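Local structure of response regulator (2PLN) at residues D53-M58 with S78-K83; K41-D46 with R126-L131; E33-L38 with A45-S50; D64-S69 with L74-R79. The protein probably regulates transcription by binding DNA as an orphan response regulator, of which this chain is the N-terminal receiver domain. All coordinates share one frame; numbering follows the deposited sequence.

Contact 1: D53-M58 with S78-K83; sequences DGEYLM and SRIKEK
Glu55 and Arg79 form a two-pronged salt bridge between helices 51-60 and 73-83, neighbours on one face of the parallel sheet in a CheY-like receiver fold. The segment axes are 11.7 Å apart and almost parallel (3°), a separation spanned by side chains.

The polar grip is side-on. Arg79 NE donates to Glu55 OE2 at 2.8 Å, and Arg79 NH2 donates to Glu55 OE1 at 2.9 Å; the NE bond is the straighter of the two. OE2 lies in the guanidinium plane, whereas both carboxylate oxygens are met from above their own plane, in keeping with the 31° between the two flat groups. Glu55 reaches across because its CG is anti to the backbone N (chi1 -160°) and the chain runs on extended; Arg79 comes in at about a right angle to it. Two bonds to separate oxygens limit rotation of the carboxylate.

The apolar part lies beside this bridge, with Ile80 also packing on Val89 of the sheet. Glu55 CG passes Ile80 CD1 at 4.1 Å. Met58, a selenomethionine, crosses Ile80 with its bent end, placing SE and CE each 3.7 Å from Ile80 CD1.

Contact 2: K41-D46 with R126-L131; sequences KGFMAD and RIEARL
Lys41 and Glu128 lie together without forming a salt bridge: Glu128 OE1 rests 3.3 Å from the aliphatic Lys41 CD, while Lys41 NZ is 4.6 Å from that oxygen. The attraction is therefore at most a loose electrostatic one, at the surface of the receiver fold, where the turn between helix 28-40 and strand 44-48 meets the end of helix 120-130. A Schellman motif shapes this turn. Gly42, with positive phi, is its C' residue, and the N of Phe43 bonds back to the O of Leu38, ending the helix and setting Phe43 on its way into the strand.

Phe43 is the apolar centre. Its CG is anti to the carbonyl carbon (chi1 -65°), and the ring projects toward the final turn of helix 120-130. Glu128 crosses it at about a right angle, bringing CG to the ring edge 3.7 Å from Phe43 CE2, with carboxylate and ring planes 75° apart.

From the same helix, Arg126 forms salt bridges with Glu101 and Asp111 of the second subunit, consistent with the dimer face of OmpR/PhoB-type receivers. Just beyond the helix, Leu131 slides past Phe43 in the opposite direction and sets its CD1 3.7 Å from Phe43 CE1.

Contact 3: E33-L38 with A45-S50; sequences EIEKGL and ADVTES
Glu35 and Leu38 pack on Ala45 where helix 28-40 lies antiparallel to strand 44-48, within the beta-alpha-beta unit that opens the receiver domain. The segment axes make 174° and approach to 8.5 Å, close for a helix on a strand; the small Ala45 side chain sits at this point.

The apolar packing centres on one methyl. Ala45 CB is 3.8 Å from Leu38 CD1 and 3.9 Å from Glu35 CG, so it touches both side chains of the helix. Leu38 continues inward, to Val21 of the adjacent strand and Ile127 of helix 120-130.

The polar part belongs to Glu35. With CG anti to the backbone N (chi1 177°) and the remaining chain extended, its carboxylate is carried out beside the outer edge of the strand, where Ala45 O and Val47 N face outward. There Glu35 OE1 stands 3.3 Å from Ala45 O, two acceptors with no bond between them; this proximity might raise the proton affinity of the acid slightly. Glu35 OE2 lies 3.6 Å from Val47 CG2 and is satisfied by a water that donates to it at 2.9 Å. The same water accepts from Val47 N at 2.8 Å. Such a bridge suits an outermost strand: Asp46 and Thr48 pair with strand 20-24, while Val47 N is left to the water.

Past the helix contact, the strand ends in an ST turn that leads into helix 51-60, where Ser50 OG caps the N of Asp53. Thr48 OG1 accepts from Ser50 N at 3.2 Å, a nearly straight bond (167°).

Contact 4: D64-S69 with L74-R79; sequences DLVMVS and LSFVSR
This is a buried, wholly apolar helix-on-sheet contact in which Phe76 of helix 73-83 inserts its ring against Val66 and Val68 of strand 65-68, close to the middle of the domain. The two valines are two residues apart on the strand and both direct their side chains at the helix, whereas Met67 between them starts off to the other face of the sheet.

Phe76 has CG anti to the backbone N (chi1 167°), which aims the ring at the strand. Val68 meets one corner of it: Val68 CG1 is 3.7 Å from Phe76 CE1 and 3.8 Å from Phe76 CD1, and Val68 CG2 lies 4.1 Å from each of those carbons. Val66 comes instead to the ring edge, near its plane, with CG2 4.2 Å from Phe76 CZ.

Other groups hold the ring as well. Arg79, one turn on, folds back so that its NH2 lies in plane at the ring edge while one guanidinium face covers Phe76 CA. Leu51 of helix 51-60 also packs on the ring. Strand 65-68, this helix and strand 88-93 form a beta-alpha-beta unit, the repeating element of the CheY-like receiver fold.

How the contacts relate
From the N terminus, contact 3 closes first, folding helix 28-40 back along strand 44-48. Contact 2 opens in the turn between them, shares Ala45 and Asp46 with contact 3, and closes only at the C-terminal helix 120-130, its loop enclosing contacts 1 and 4. Contact 1 joins helix 51-60 to helix 73-83; contact 4, opening later at strand 65-68, lies within that span and ends on the same helix, sharing Ser78 and Arg79. Contacts 3 and 4 lie on opposite sides of the chain's centre, about 15 Å between their centres, yet meet through Ile34 and Met67. Leu131 and Leu65 likewise link contacts 2 and 4, while Thr48 and Asp53 link contacts 3 and 1.

Contact 1: D53-M58 with S78-K83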
loop_
_atom_site.group_PDB
_atom_site.type_symbol
_atom_site.label_atom_id
_atom_site.label_comp_id
_atom_site.label_asym_id
_atom_site.label_seq_id
_atom_site.Cartn_x
_atom_site.Cartn_y
_atom_site.Cartn_z
ATOM N N ASP A 53 -15.084 9.188 18.375
ATOM C CA ASP A 53 -16.052 8.112 18.245
ATOM C C ASP A 53 -15.420 6.817 17.715
ATOM O O ASP A 53 -15.597 5.727 18.295
ATOM C CB ASP A 53 -17.178 8.556 17.310
ATOM C CG ASP A 53 -18.318 7.556 17.244
ATOM O OD1 ASP A 53 -18.858 7.355 16.133
ATOM O OD2 ASP A 53 -18.742 6.921 18.239
ATOM N N GLY A 54 -14.691 6.939 16.604
ATOM C CA GLY A 54 -13.976 5.800 16.021
ATOM C C GLY A 54 -13.016 5.123 16.977
ATOM O O GLY A 54 -13.001 3.896 17.093
ATOM N N GLU A 55 -12.213 5.910 17.688
ATOM C CA GLU A 55 -11.275 5.336 18.620
ATOM C C GLU A 55 -11.987 4.528 19.713
ATOM O O GLU A 55 -11.557 3.432 20.061
ATOM C CB GLU A 55 -10.440 6.428 19.244
ATOM C CG GLU A 55 -9.167 5.905 19.835
ATOM C CD GLU A 55 -8.283 6.994 20.402
ATOM O OE1 GLU A 55 -8.496 8.204 20.139
ATOM O OE2 GLU A 55 -7.366 6.612 21.126
ATOM N N TYR A 56 -13.076 5.089 20.223
ATOM C CA TYR A 56 -13.923 4.418 21.199
ATOM C C TYR A 56 -14.543 3.149 20.634
ATOM O O TYR A 56 -14.489 2.110 21.275
ATOM C CB TYR A 56 -15.009 5.363 21.726
ATOM C CG TYR A 56 -16.064 4.625 22.542
ATOM C CD1 TYR A 56 -15.871 4.316 23.896
ATOM C CD2 TYR A 56 -17.244 4.208 21.943
ATOM C CE1 TYR A 56 -16.849 3.624 24.623
ATOM C CE2 TYR A 56 -18.206 3.517 22.657
ATOM C CZ TYR A 56 -18.015 3.242 23.988
ATOM O OH TYR A 56 -19.011 2.536 24.650
ATOM N N LEU A 57 -15.133 3.235 19.448
ATOM C CA LEU A 57 -15.696 2.027 18.791
ATOM C C LEU A 57 -14.718 0.854 18.748
ATOM O O LEU A 57 -15.117 -0.290 18.952
ATOM C CB LEU A 57 -16.164 2.358 17.393
ATOM C CG LEU A 57 -17.440 3.220 17.333
ATOM C CD1 LEU A 57 -17.801 3.539 15.861
ATOM C CD2 LEU A 57 -18.621 2.509 18.030
HETATM N N MSE A 58 -13.450 1.139 18.460
HETATM C CA MSE A 58 -12.424 0.092 18.413
HETATM C C MSE A 58 -12.237 -0.660 19.729
HETATM O O MSE A 58 -11.790 -1.798 19.739
HETATM C CB MSE A 58 -11.111 0.648 17.853
HETATM C CG MSE A 58 -11.220 0.827 16.365
HETATM SE SE MSE A 58 -9.638 1.563 15.641
HETATM C CE MSE A 58 -10.073 3.313 15.875
ATOM N N SER A 78 -0.508 5.965 15.869
ATOM C CA SER A 78 0.354 5.443 16.913
ATOM C C SER A 78 -0.435 4.865 18.110
ATOM O O SER A 78 -0.079 3.823 18.619
ATOM C CB SER A 78 1.330 6.526 17.382
ATOM O OG SER A 78 2.226 5.951 18.304
ATOM N N ARG A 79 -1.496 5.545 18.547
ATOM C CA ARG A 79 -2.301 5.031 19.685
ATOM C C ARG A 79 -2.909 3.670 19.390
ATOM O O ARG A 79 -2.873 2.755 20.240
ATOM C CB ARG A 79 -3.420 5.985 20.079
ATOM C CG ARG A 79 -2.986 7.219 20.796
ATOM C CD ARG A 79 -4.129 7.922 21.487
ATOM N NE ARG A 79 -5.217 8.320 20.587
ATOM C CZ ARG A 79 -5.176 9.390 19.790
ATOM N NH1 ARG A 79 -4.097 10.182 19.751
ATOM N NH2 ARG A 79 -6.204 9.668 19.018
ATOM N N ILE A 80 -3.420 3.506 18.167
ATOM C CA ILE A 80 -4.093 2.259 17.750
ATOM C C ILE A 80 -3.096 1.138 17.529
ATOM O O ILE A 80 -3.357 -0.035 17.881
ATOM C CB ILE A 80 -4.941 2.506 16.440
ATOM C CG1 ILE A 80 -6.096 3.456 16.726
ATOM C CG2 ILE A 80 -5.428 1.158 15.834
ATOM C CD1 ILE A 80 -6.996 3.021 17.841
ATOM N N LYS A 81 -1.967 1.476 16.928
ATOM C CA LYS A 81 -0.881 0.506 16.706
ATOM C C LYS A 81 -0.343 -0.033 18.030
ATOM O O LYS A 81 0.145 -1.175 18.096
ATOM C CB LYS A 81 0.269 1.123 15.900
ATOM C CG LYS A 81 0.003 1.341 14.384
ATOM C CD LYS A 81 -0.805 0.228 13.742
ATOM C CE LYS A 81 -0.018 -0.997 13.290
ATOM N NZ LYS A 81 -0.663 -1.597 12.026
ATOM N N GLU A 82 -0.409 0.790 19.071
ATOM C CA GLU A 82 0.043 0.330 20.375
ATOM C C GLU A 82 -1.032 -0.485 21.089
ATOM O O GLU A 82 -0.747 -1.563 21.626
ATOM C CB GLU A 82 0.664 1.449 21.243
ATOM C CG GLU A 82 -0.233 2.582 21.714
ATOM C CD GLU A 82 0.278 3.324 22.973
ATOM O OE1 GLU A 82 1.119 2.750 23.726
ATOM O OE2 GLU A 82 -0.184 4.485 23.225
ATOM N N LYS A 83 -2.269 -0.011 21.037
ATOM C CA LYS A 83 -3.370 -0.677 21.737
ATOM C C LYS A 83 -3.976 -1.893 21.022
ATOM O O LYS A 83 -4.354 -2.888 21.677
ATOM C CB LYS A 83 -4.474 0.327 22.058
ATOM C CG LYS A 83 -5.484 -0.193 23.079
ATOM C CD LYS A 83 -6.434 0.893 23.522
ATOM C CE LYS A 83 -7.226 0.401 24.752
ATOM N NZ LYS A 83 -8.085 1.488 25.216
#

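Contact 2: K41-D46 with R126-L131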
loop_
_atom_site.group_PDB
_atom_site.type_symbol
_atom_site.label_atom_id
_atom_site.label_comp_id
_atom_site.label_asym_id
_atom_site.label_seq_id
_atom_site.Cartn_x
_atom_site.Cartn_y
_atom_site.Cartn_z
ATOM N N LYS A 41 -18.016 -6.953 -1.587
ATOM C CA LYS A 41 -17.059 -8.044 -1.350
ATOM C C LYS A 41 -17.301 -8.832 -0.072
ATOM O O LYS A 41 -16.463 -9.639 0.340
ATOM C CB LYS A 41 -15.634 -7.489 -1.342
ATOM C CG LYS A 41 -15.182 -7.050 -2.723
ATOM C CD LYS A 41 -15.146 -8.196 -3.756
ATOM C CE LYS A 41 -14.991 -7.595 -5.146
ATOM N NZ LYS A 41 -14.655 -8.539 -6.253
ATOM N N GLY A 42 -18.438 -8.608 0.566
ATOM C CA GLY A 42 -18.781 -9.373 1.763
ATOM C C GLY A 42 -18.306 -8.775 3.076
ATOM O O GLY A 42 -18.458 -9.406 4.130
ATOM N N PHE A 43 -17.752 -7.558 3.025
ATOM C CA PHE A 43 -17.304 -6.861 4.250
ATOM C C PHE A 43 -18.411 -6.092 4.959
ATOM O O PHE A 43 -19.266 -5.484 4.310
ATOM C CB PHE A 43 -16.193 -5.855 3.934
ATOM C CG PHE A 43 -14.928 -6.473 3.446
ATOM C CD1 PHE A 43 -13.992 -6.998 4.350
ATOM C CD2 PHE A 43 -14.638 -6.499 2.106
ATOM C CE1 PHE A 43 -12.798 -7.556 3.890
ATOM C CE2 PHE A 43 -13.435 -7.071 1.633
ATOM C CZ PHE A 43 -12.519 -7.598 2.530
HETATM N N MSE A 44 -18.361 -6.078 6.287
HETATM C CA MSE A 44 -19.203 -5.205 7.092
HETATM C C MSE A 44 -18.422 -3.916 7.254
HETATM O O MSE A 44 -17.189 -3.969 7.333
HETATM C CB MSE A 44 -19.412 -5.771 8.491
HETATM C CG MSE A 44 -20.128 -4.765 9.391
HETATM SE SE MSE A 44 -22.020 -5.049 9.099
HETATM C CE MSE A 44 -21.717 -6.837 9.859
ATOM N N ALA A 45 -19.098 -2.764 7.297
ATOM C CA ALA A 45 -18.386 -1.494 7.526
ATOM C C ALA A 45 -19.210 -0.495 8.353
ATOM O O ALA A 45 -20.404 -0.355 8.128
ATOM C CB ALA A 45 -17.983 -0.861 6.198
ATOM N N ASP A 46 -18.563 0.177 9.306
ATOM C CA ASP A 46 -19.179 1.278 10.054
ATOM C C ASP A 46 -18.527 2.566 9.654
ATOM O O ASP A 46 -17.297 2.658 9.684
ATOM C CB ASP A 46 -18.970 1.112 11.560
ATOM C CG ASP A 46 -19.637 -0.127 12.109
ATOM O OD1 ASP A 46 -20.712 -0.468 11.609
ATOM O OD2 ASP A 46 -19.139 -0.833 13.018
ATOM N N ARG A 126 -7.725 -2.466 -2.886
ATOM C CA ARG A 126 -6.571 -2.173 -2.008
ATOM C C ARG A 126 -6.877 -2.651 -0.576
ATOM O O ARG A 126 -6.037 -3.269 0.054
ATOM C CB ARG A 126 -6.285 -0.674 -1.993
ATOM C CG ARG A 126 -5.141 -0.187 -1.027
ATOM C CD ARG A 126 -4.819 1.281 -1.201
ATOM N NE ARG A 126 -4.348 1.542 -2.563
ATOM C CZ ARG A 126 -3.065 1.482 -2.951
ATOM N NH1 ARG A 126 -2.110 1.229 -2.048
ATOM N NH2 ARG A 126 -2.742 1.682 -4.248
ATOM N N ILE A 127 -8.077 -2.329 -0.080
ATOM C CA ILE A 127 -8.481 -2.751 1.273
ATOM C C ILE A 127 -8.483 -4.262 1.364
ATOM O O ILE A 127 -7.954 -4.820 2.325
ATOM C CB ILE A 127 -9.841 -2.141 1.659
ATOM C CG1 ILE A 127 -9.683 -0.631 1.782
ATOM C CG2 ILE A 127 -10.368 -2.725 2.986
ATOM C CD1 ILE A 127 -11.011 0.133 1.927
ATOM N N GLU A 128 -9.055 -4.912 0.348
ATOM C CA GLU A 128 -8.988 -6.366 0.232
ATOM C C GLU A 128 -7.573 -6.907 0.369
ATOM O O GLU A 128 -7.338 -7.842 1.136
ATOM C CB GLU A 128 -9.499 -6.814 -1.129
ATOM C CG GLU A 128 -10.951 -7.144 -1.164
ATOM C CD GLU A 128 -11.299 -7.788 -2.487
ATOM O OE1 GLU A 128 -12.114 -8.692 -2.467
ATOM O OE2 GLU A 128 -10.719 -7.416 -3.535
ATOM N N ALA A 129 -6.643 -6.317 -0.393
ATOM C CA ALA A 129 -5.236 -6.724 -0.368
ATOM C C ALA A 129 -4.606 -6.502 1.010
ATOM O O ALA A 129 -3.806 -7.305 1.469
ATOM C CB ALA A 129 -4.421 -5.971 -1.440
ATOM N N ARG A 130 -4.969 -5.403 1.665
ATOM C CA ARG A 130 -4.402 -5.110 2.965
ATOM C C ARG A 130 -4.885 -6.060 4.046
ATOM O O ARG A 130 -4.292 -6.132 5.128
ATOM C CB ARG A 130 -4.721 -3.686 3.343
ATOM C CG ARG A 130 -3.971 -2.692 2.496
ATOM C CD ARG A 130 -2.470 -2.504 2.855
ATOM N NE ARG A 130 -1.902 -1.848 1.687
ATOM C CZ ARG A 130 -1.248 -2.466 0.712
ATOM N NH1 ARG A 130 -0.946 -3.759 0.828
ATOM N NH2 ARG A 130 -0.841 -1.766 -0.352
ATOM N N LEU A 131 -5.944 -6.803 3.750
ATOM C CA LEU A 131 -6.474 -7.784 4.702
ATOM C C LEU A 131 -6.147 -9.200 4.276
ATOM O O LEU A 131 -6.566 -10.162 4.919
ATOM C CB LEU A 131 -7.982 -7.598 4.871
ATOM C CG LEU A 131 -8.366 -6.431 5.790
ATOM C CD1 LEU A 131 -9.840 -6.228 5.765
ATOM C CD2 LEU A 131 -7.912 -6.718 7.217
#

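Contact 3: E33-L38 with A45-S50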
loop_
_atom_site.group_PDB
_atom_site.type_symbol
_atom_site.label_atom_id
_atom_site.label_comp_id
_atom_site.label_asym_id
_atom_site.label_seq_id
_atom_site.Cartn_x
_atom_site.Cartn_y
_atom_site.Cartn_z
ATOM N N GLU A 33 -20.616 5.601 0.057
ATOM C CA GLU A 33 -20.147 4.976 -1.159
ATOM C C GLU A 33 -19.085 3.919 -0.881
ATOM O O GLU A 33 -19.116 2.851 -1.479
ATOM C CB GLU A 33 -19.588 6.035 -2.101
ATOM C CG GLU A 33 -20.666 6.819 -2.845
ATOM C CD GLU A 33 -20.149 8.143 -3.403
ATOM O OE1 GLU A 33 -19.016 8.548 -3.076
ATOM O OE2 GLU A 33 -20.888 8.817 -4.157
ATOM N N ILE A 34 -18.201 4.190 0.081
ATOM C CA ILE A 34 -17.152 3.193 0.408
ATOM C C ILE A 34 -17.769 1.982 1.120
ATOM O O ILE A 34 -17.472 0.847 0.775
ATOM C CB ILE A 34 -16.022 3.817 1.263
ATOM C CG1 ILE A 34 -15.397 5.034 0.548
ATOM C CG2 ILE A 34 -14.961 2.754 1.608
ATOM C CD1 ILE A 34 -14.563 5.867 1.479
ATOM N N GLU A 35 -18.629 2.235 2.117
ATOM C CA GLU A 35 -19.364 1.140 2.780
ATOM C C GLU A 35 -20.096 0.222 1.777
ATOM O O GLU A 35 -19.971 -1.018 1.845
ATOM C CB GLU A 35 -20.352 1.692 3.790
ATOM C CG GLU A 35 -21.164 0.587 4.439
ATOM C CD GLU A 35 -22.057 1.103 5.541
ATOM O OE1 GLU A 35 -22.887 0.318 6.044
ATOM O OE2 GLU A 35 -21.921 2.275 5.908
ATOM N N LYS A 36 -20.856 0.818 0.857
ATOM C CA LYS A 36 -21.551 0.035 -0.187
ATOM C C LYS A 36 -20.563 -0.782 -1.036
ATOM O O LYS A 36 -20.810 -1.951 -1.337
ATOM C CB LYS A 36 -22.406 0.970 -1.075
ATOM C CG LYS A 36 -23.258 0.286 -2.157
ATOM C CD LYS A 36 -24.250 1.298 -2.813
ATOM C CE LYS A 36 -24.337 1.157 -4.336
ATOM N NZ LYS A 36 -25.205 2.225 -4.975
ATOM N N GLY A 37 -19.442 -0.163 -1.422
ATOM C CA GLY A 37 -18.391 -0.861 -2.173
ATOM C C GLY A 37 -17.831 -2.026 -1.390
ATOM O O GLY A 37 -17.605 -3.126 -1.926
ATOM N N LEU A 38 -17.609 -1.809 -0.098
ATOM C CA LEU A 38 -17.073 -2.895 0.729
ATOM C C LEU A 38 -18.082 -4.016 0.869
ATOM O O LEU A 38 -17.714 -5.188 0.858
ATOM C CB LEU A 38 -16.652 -2.380 2.104
ATOM C CG LEU A 38 -15.451 -1.446 2.081
ATOM C CD1 LEU A 38 -15.422 -0.705 3.442
ATOM C CD2 LEU A 38 -14.165 -2.229 1.743
ATOM N N ALA A 45 -19.098 -2.764 7.297
ATOM C CA ALA A 45 -18.386 -1.494 7.526
ATOM C C ALA A 45 -19.210 -0.495 8.353
ATOM O O ALA A 45 -20.404 -0.355 8.128
ATOM C CB ALA A 45 -17.983 -0.861 6.198
ATOM N N ASP A 46 -18.563 0.177 9.306
ATOM C CA ASP A 46 -19.179 1.278 10.054
ATOM C C ASP A 46 -18.527 2.566 9.654
ATOM O O ASP A 46 -17.297 2.658 9.684
ATOM C CB ASP A 46 -18.970 1.112 11.560
ATOM C CG ASP A 46 -19.637 -0.127 12.109
ATOM O OD1 ASP A 46 -20.712 -0.468 11.609
ATOM O OD2 ASP A 46 -19.139 -0.833 13.018
ATOM N N VAL A 47 -19.344 3.571 9.336
ATOM C CA VAL A 47 -18.839 4.910 9.041
ATOM C C VAL A 47 -19.073 5.808 10.246
ATOM O O VAL A 47 -20.158 5.813 10.827
ATOM C CB VAL A 47 -19.506 5.556 7.794
ATOM C CG1 VAL A 47 -18.886 6.907 7.492
ATOM C CG2 VAL A 47 -19.352 4.654 6.570
ATOM N N THR A 48 -18.040 6.544 10.631
ATOM C CA THR A 48 -18.197 7.615 11.608
ATOM C C THR A 48 -17.497 8.877 11.136
ATOM O O THR A 48 -16.469 8.816 10.483
ATOM C CB THR A 48 -17.757 7.172 13.038
ATOM O OG1 THR A 48 -17.940 8.273 13.939
ATOM C CG2 THR A 48 -16.240 6.871 13.117
ATOM N N GLU A 49 -18.077 10.024 11.447
ATOM C CA GLU A 49 -17.481 11.312 11.117
ATOM C C GLU A 49 -16.539 11.812 12.212
ATOM O O GLU A 49 -15.877 12.868 12.073
ATOM C CB GLU A 49 -18.626 12.323 10.929
ATOM C CG GLU A 49 -19.709 12.231 12.016
ATOM C CD GLU A 49 -20.533 10.926 11.972
ATOM O OE1 GLU A 49 -21.122 10.606 10.920
ATOM O OE2 GLU A 49 -20.611 10.207 12.981
ATOM N N SER A 50 -16.486 11.082 13.321
ATOM C CA SER A 50 -15.727 11.524 14.480
ATOM C C SER A 50 -14.570 10.588 14.802
ATOM O O SER A 50 -14.750 9.381 14.993
ATOM C CB SER A 50 -16.672 11.686 15.683
ATOM O OG SER A 50 -15.971 11.587 16.920
HETATM O O HOH W 1 -22.083 3.070 8.738
#

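Contact 4: D64-S69 with L74-R79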
loop_
_atom_site.group_PDB
_atom_site.type_symbol
_atom_site.label_atom_id
_atom_site.label_comp_id
_atom_site.label_asym_id
_atom_site.label_seq_id
_atom_site.Cartn_x
_atom_site.Cartn_y
_atom_site.Cartn_z
ATOM N N ASP A 64 -11.189 -5.375 11.883
ATOM C CA ASP A 64 -9.999 -5.964 11.256
ATOM C C ASP A 64 -9.149 -4.874 10.616
ATOM O O ASP A 64 -7.948 -5.045 10.443
ATOM C CB ASP A 64 -10.454 -6.978 10.208
ATOM C CG ASP A 64 -11.304 -8.087 10.828
ATOM O OD1 ASP A 64 -10.715 -8.998 11.454
ATOM O OD2 ASP A 64 -12.546 -8.119 10.767
ATOM N N LEU A 65 -9.794 -3.757 10.255
ATOM C CA LEU A 65 -9.128 -2.652 9.522
ATOM C C LEU A 65 -9.827 -1.330 9.808
ATOM O O LEU A 65 -11.060 -1.293 9.973
ATOM C CB LEU A 65 -9.181 -2.943 8.018
ATOM C CG LEU A 65 -8.386 -1.978 7.110
ATOM C CD1 LEU A 65 -7.808 -2.667 5.879
ATOM C CD2 LEU A 65 -9.264 -0.766 6.691
ATOM N N VAL A 66 -9.052 -0.252 9.911
ATOM C CA VAL A 66 -9.616 1.109 10.046
ATOM C C VAL A 66 -8.967 1.948 8.976
ATOM O O VAL A 66 -7.748 1.854 8.750
ATOM C CB VAL A 66 -9.379 1.781 11.458
ATOM C CG1 VAL A 66 -7.887 1.788 11.883
ATOM C CG2 VAL A 66 -9.987 3.209 11.511
HETATM N N MSE A 67 -9.788 2.752 8.302
HETATM C CA MSE A 67 -9.270 3.788 7.433
HETATM C C MSE A 67 -9.661 5.144 7.986
HETATM O O MSE A 67 -10.836 5.395 8.275
HETATM C CB MSE A 67 -9.780 3.645 5.998
HETATM C CG MSE A 67 -9.029 4.598 5.071
HETATM SE SE MSE A 67 -9.229 4.213 3.196
HETATM C CE MSE A 67 -11.153 4.225 3.091
ATOM N N VAL A 68 -8.679 6.015 8.157
ATOM C CA VAL A 68 -8.922 7.292 8.829
ATOM C C VAL A 68 -8.478 8.442 7.939
ATOM O O VAL A 68 -7.369 8.427 7.401
ATOM C CB VAL A 68 -8.247 7.349 10.233
ATOM C CG1 VAL A 68 -6.734 6.991 10.193
ATOM C CG2 VAL A 68 -8.448 8.707 10.905
ATOM N N SER A 69 -9.383 9.396 7.761
ATOM C CA SER A 69 -9.096 10.712 7.173
ATOM C C SER A 69 -9.492 11.690 8.229
ATOM O O SER A 69 -10.674 11.794 8.565
ATOM C CB SER A 69 -9.965 10.994 5.954
ATOM O OG SER A 69 -9.972 9.906 5.081
ATOM N N LEU A 74 -2.342 11.140 12.543
ATOM C CA LEU A 74 -1.053 10.512 12.851
ATOM C C LEU A 74 -0.891 10.082 14.313
ATOM O O LEU A 74 -0.385 8.993 14.586
ATOM C CB LEU A 74 0.084 11.446 12.446
ATOM C CG LEU A 74 0.375 11.678 10.949
ATOM C CD1 LEU A 74 1.178 10.551 10.393
ATOM C CD2 LEU A 74 -0.860 11.930 10.057
ATOM N N SER A 75 -1.308 10.925 15.260
ATOM C CA SER A 75 -1.235 10.510 16.677
ATOM C C SER A 75 -2.151 9.323 16.915
ATOM O O SER A 75 -1.823 8.399 17.641
ATOM C CB SER A 75 -1.561 11.657 17.635
ATOM O OG SER A 75 -2.862 12.151 17.382
ATOM N N PHE A 76 -3.318 9.355 16.274
ATOM C CA PHE A 76 -4.274 8.247 16.344
ATOM C C PHE A 76 -3.646 6.943 15.841
ATOM O O PHE A 76 -3.861 5.870 16.422
ATOM C CB PHE A 76 -5.496 8.652 15.534
ATOM C CG PHE A 76 -6.455 7.541 15.233
ATOM C CD1 PHE A 76 -6.408 6.871 14.002
ATOM C CD2 PHE A 76 -7.448 7.198 16.151
ATOM C CE1 PHE A 76 -7.311 5.885 13.698
ATOM C CE2 PHE A 76 -8.360 6.209 15.853
ATOM C CZ PHE A 76 -8.292 5.541 14.620
ATOM N N VAL A 77 -2.863 7.039 14.755
ATOM C CA VAL A 77 -2.237 5.846 14.169
ATOM C C VAL A 77 -1.373 5.176 15.246
ATOM O O VAL A 77 -1.483 3.981 15.490
ATOM C CB VAL A 77 -1.432 6.178 12.897
ATOM C CG1 VAL A 77 -0.549 5.029 12.479
ATOM C CG2 VAL A 77 -2.394 6.551 11.741
ATOM N N SER A 78 -0.508 5.965 15.869
ATOM C CA SER A 78 0.354 5.443 16.913
ATOM C C SER A 78 -0.435 4.865 18.110
ATOM O O SER A 78 -0.079 3.823 18.619
ATOM C CB SER A 78 1.330 6.526 17.382
ATOM O OG SER A 78 2.226 5.951 18.304
ATOM N N ARG A 79 -1.496 5.545 18.547
ATOM C CA ARG A 79 -2.301 5.031 19.685
ATOM C C ARG A 79 -2.909 3.670 19.390
ATOM O O ARG A 79 -2.873 2.755 20.240
ATOM C CB ARG A 79 -3.420 5.985 20.079
ATOM C CG ARG A 79 -2.986 7.219 20.796
ATOM C CD ARG A 79 -4.129 7.922 21.487
ATOM N NE ARG A 79 -5.217 8.320 20.587
ATOM C CZ ARG A 79 -5.176 9.390 19.790
ATOM N NH1 ARG A 79 -4.097 10.182 19.751
ATOM N NH2 ARG A 79 -6.204 9.668 19.018
#